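Local atomic coordinates of outer membrane protein Omp121 (Bacteroides thetaiotaomicron, PDB entry 5FQ8), a protein that probably imports nutrients across the outer membrane as the TonB-dependent transporter (SusC-like) component of a SusCD complex. Residues Glu643-Glu649 and Tyr667-Asp673. Residues are numbered along the deposited sequence.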
# COMPACT_ATOMS: atom_id res chain seq x y z
N GLU B 643 -24.63 -2.86 29.81
CA GLU B 643 -24.01 -2.12 30.89
C GLU B 643 -25.04 -1.23 31.58
O GLU B 643 -25.98 -0.74 30.95
CB GLU B 643 -22.84 -1.28 30.37
CG GLU B 643 -22.41 -0.14 31.29
CD GLU B 643 -21.25 0.69 30.75
OE1 GLU B 643 -20.39 0.15 30.05
OE2 GLU B 643 -21.21 1.90 31.04
N MET B 644 -24.88 -1.06 32.88
CA MET B 644 -25.78 -0.23 33.65
C MET B 644 -24.96 0.60 34.61
O MET B 644 -24.24 0.05 35.44
CB MET B 644 -26.80 -1.08 34.41
CG MET B 644 -28.08 -0.38 34.73
SD MET B 644 -28.96 0.09 33.26
CE MET B 644 -29.09 -1.46 32.42
N THR B 645 -25.02 1.92 34.47
CA THR B 645 -24.45 2.83 35.44
C THR B 645 -25.55 3.31 36.37
O THR B 645 -26.61 3.74 35.90
CB THR B 645 -23.77 4.02 34.77
OG1 THR B 645 -22.64 3.58 34.01
CG2 THR B 645 -23.28 4.98 35.82
N THR B 646 -25.32 3.23 37.67
CA THR B 646 -26.23 3.75 38.67
C THR B 646 -25.52 4.82 39.48
O THR B 646 -24.37 4.64 39.88
CB THR B 646 -26.73 2.67 39.63
OG1 THR B 646 -27.07 1.50 38.89
CG2 THR B 646 -27.95 3.16 40.36
N GLU B 647 -26.21 5.94 39.71
CA GLU B 647 -25.64 7.05 40.45
C GLU B 647 -26.61 7.55 41.50
O GLU B 647 -27.81 7.57 41.26
CB GLU B 647 -25.26 8.19 39.53
CG GLU B 647 -24.53 9.30 40.22
CD GLU B 647 -23.95 10.26 39.25
OE1 GLU B 647 -24.71 10.83 38.45
OE2 GLU B 647 -22.73 10.43 39.25
N SER B 648 -26.07 7.93 42.65
CA SER B 648 -26.78 8.67 43.69
C SER B 648 -26.10 10.02 43.86
O SER B 648 -24.87 10.11 43.88
CB SER B 648 -26.77 7.95 45.03
OG SER B 648 -27.17 6.61 44.89
N GLU B 649 -26.90 11.07 44.00
CA GLU B 649 -26.31 12.39 44.15
C GLU B 649 -27.20 13.28 44.99
O GLU B 649 -28.42 13.26 44.86
CB GLU B 649 -26.07 13.03 42.78
CG GLU B 649 -25.29 14.31 42.83
CD GLU B 649 -25.07 14.88 41.47
OE1 GLU B 649 -25.69 14.36 40.52
OE2 GLU B 649 -24.27 15.83 41.35
N TYR B 667 -22.39 15.91 46.16
CA TYR B 667 -21.84 14.64 46.62
C TYR B 667 -22.43 13.54 45.77
O TYR B 667 -23.66 13.39 45.71
CB TYR B 667 -22.16 14.38 48.09
CG TYR B 667 -21.47 15.30 49.06
CD1 TYR B 667 -20.21 14.99 49.55
CD2 TYR B 667 -22.08 16.46 49.52
CE1 TYR B 667 -19.58 15.82 50.45
CE2 TYR B 667 -21.46 17.30 50.42
CZ TYR B 667 -20.21 16.97 50.88
OH TYR B 667 -19.57 17.78 51.77
N TYR B 668 -21.58 12.75 45.12
CA TYR B 668 -22.02 11.77 44.14
C TYR B 668 -21.42 10.40 44.42
O TYR B 668 -20.32 10.28 44.96
CB TYR B 668 -21.65 12.18 42.74
CG TYR B 668 -20.18 12.39 42.55
CD1 TYR B 668 -19.34 11.34 42.20
CD2 TYR B 668 -19.63 13.64 42.69
CE1 TYR B 668 -18.01 11.54 42.02
CE2 TYR B 668 -18.30 13.85 42.51
CZ TYR B 668 -17.49 12.80 42.19
OH TYR B 668 -16.17 13.04 42.01
N ASN B 669 -22.15 9.38 44.00
CA ASN B 669 -21.73 7.99 44.17
C ASN B 669 -22.11 7.25 42.90
O ASN B 669 -23.29 6.96 42.68
CB ASN B 669 -22.38 7.39 45.41
CG ASN B 669 -22.15 5.91 45.52
OD1 ASN B 669 -21.14 5.48 46.06
ND2 ASN B 669 -23.09 5.11 45.04
N ARG B 670 -21.12 6.93 42.07
CA ARG B 670 -21.31 6.44 40.71
C ARG B 670 -20.79 5.01 40.60
O ARG B 670 -19.65 4.74 40.96
CB ARG B 670 -20.55 7.34 39.73
CG ARG B 670 -20.98 7.30 38.30
CD ARG B 670 -19.97 8.12 37.51
NE ARG B 670 -20.56 8.86 36.40
CZ ARG B 670 -21.12 10.05 36.52
NH1 ARG B 670 -21.21 10.62 37.70
NH2 ARG B 670 -21.62 10.67 35.46
N ASN B 671 -21.63 4.10 40.09
CA ASN B 671 -21.24 2.70 39.87
C ASN B 671 -21.55 2.31 38.44
O ASN B 671 -22.71 2.22 38.06
CB ASN B 671 -21.95 1.75 40.84
CG ASN B 671 -21.33 1.73 42.22
OD1 ASN B 671 -21.93 2.19 43.18
ND2 ASN B 671 -20.12 1.21 42.32
N THR B 672 -20.51 2.04 37.66
CA THR B 672 -20.65 1.52 36.30
C THR B 672 -20.45 0.01 36.33
O THR B 672 -19.36 -0.47 36.62
CB THR B 672 -19.64 2.19 35.38
OG1 THR B 672 -19.81 3.61 35.45
CG2 THR B 672 -19.85 1.74 33.96
N ASP B 673 -21.51 -0.73 36.02
CA ASP B 673 -21.52 -2.18 36.13
C ASP B 673 -21.69 -2.85 34.77
O ASP B 673 -22.20 -2.25 33.82
CB ASP B 673 -22.64 -2.65 37.05
CG ASP B 673 -22.37 -4.02 37.64
OD1 ASP B 673 -21.20 -4.40 37.72
OD2 ASP B 673 -23.33 -4.71 38.02
O HOH W 1 -25.74 4.45 44.08
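Strands 643-649 and 667-673 run antiparallel, their axes 4.6 Å apart at closest approach. Three pairs carry the backbone ladder, each bonded both ways. M644 N donates to D673 O (3.1 Å) and D673 N to M644 O (2.9 Å). T646 with N671 and S648 with N669 repeat the pattern. The backbones of T645 and E647 bond T594 and G592 of strand 582-596 on the other side, so M644 to S648 all have backbone partners. On the face with T645, E647 and E649, T645 OG1 and T672 OG1 share a hydrogen bond of 3.2 Å. E647 and R670 form a salt bridge, modelled too tightly for its length to be trusted. R89 also pairs with E647 and E649, and R670 reaches the carbonyls of K145 and A158. Y668 OH bonds N727. On the other face, a water bonds S648 OG at 2.7 Å and, weakly, N669 ND2 at 2.9 Å. This is a hairpin of the TonB-dependent receptor β-barrel, with buried charges on its inner face meeting the plug domain.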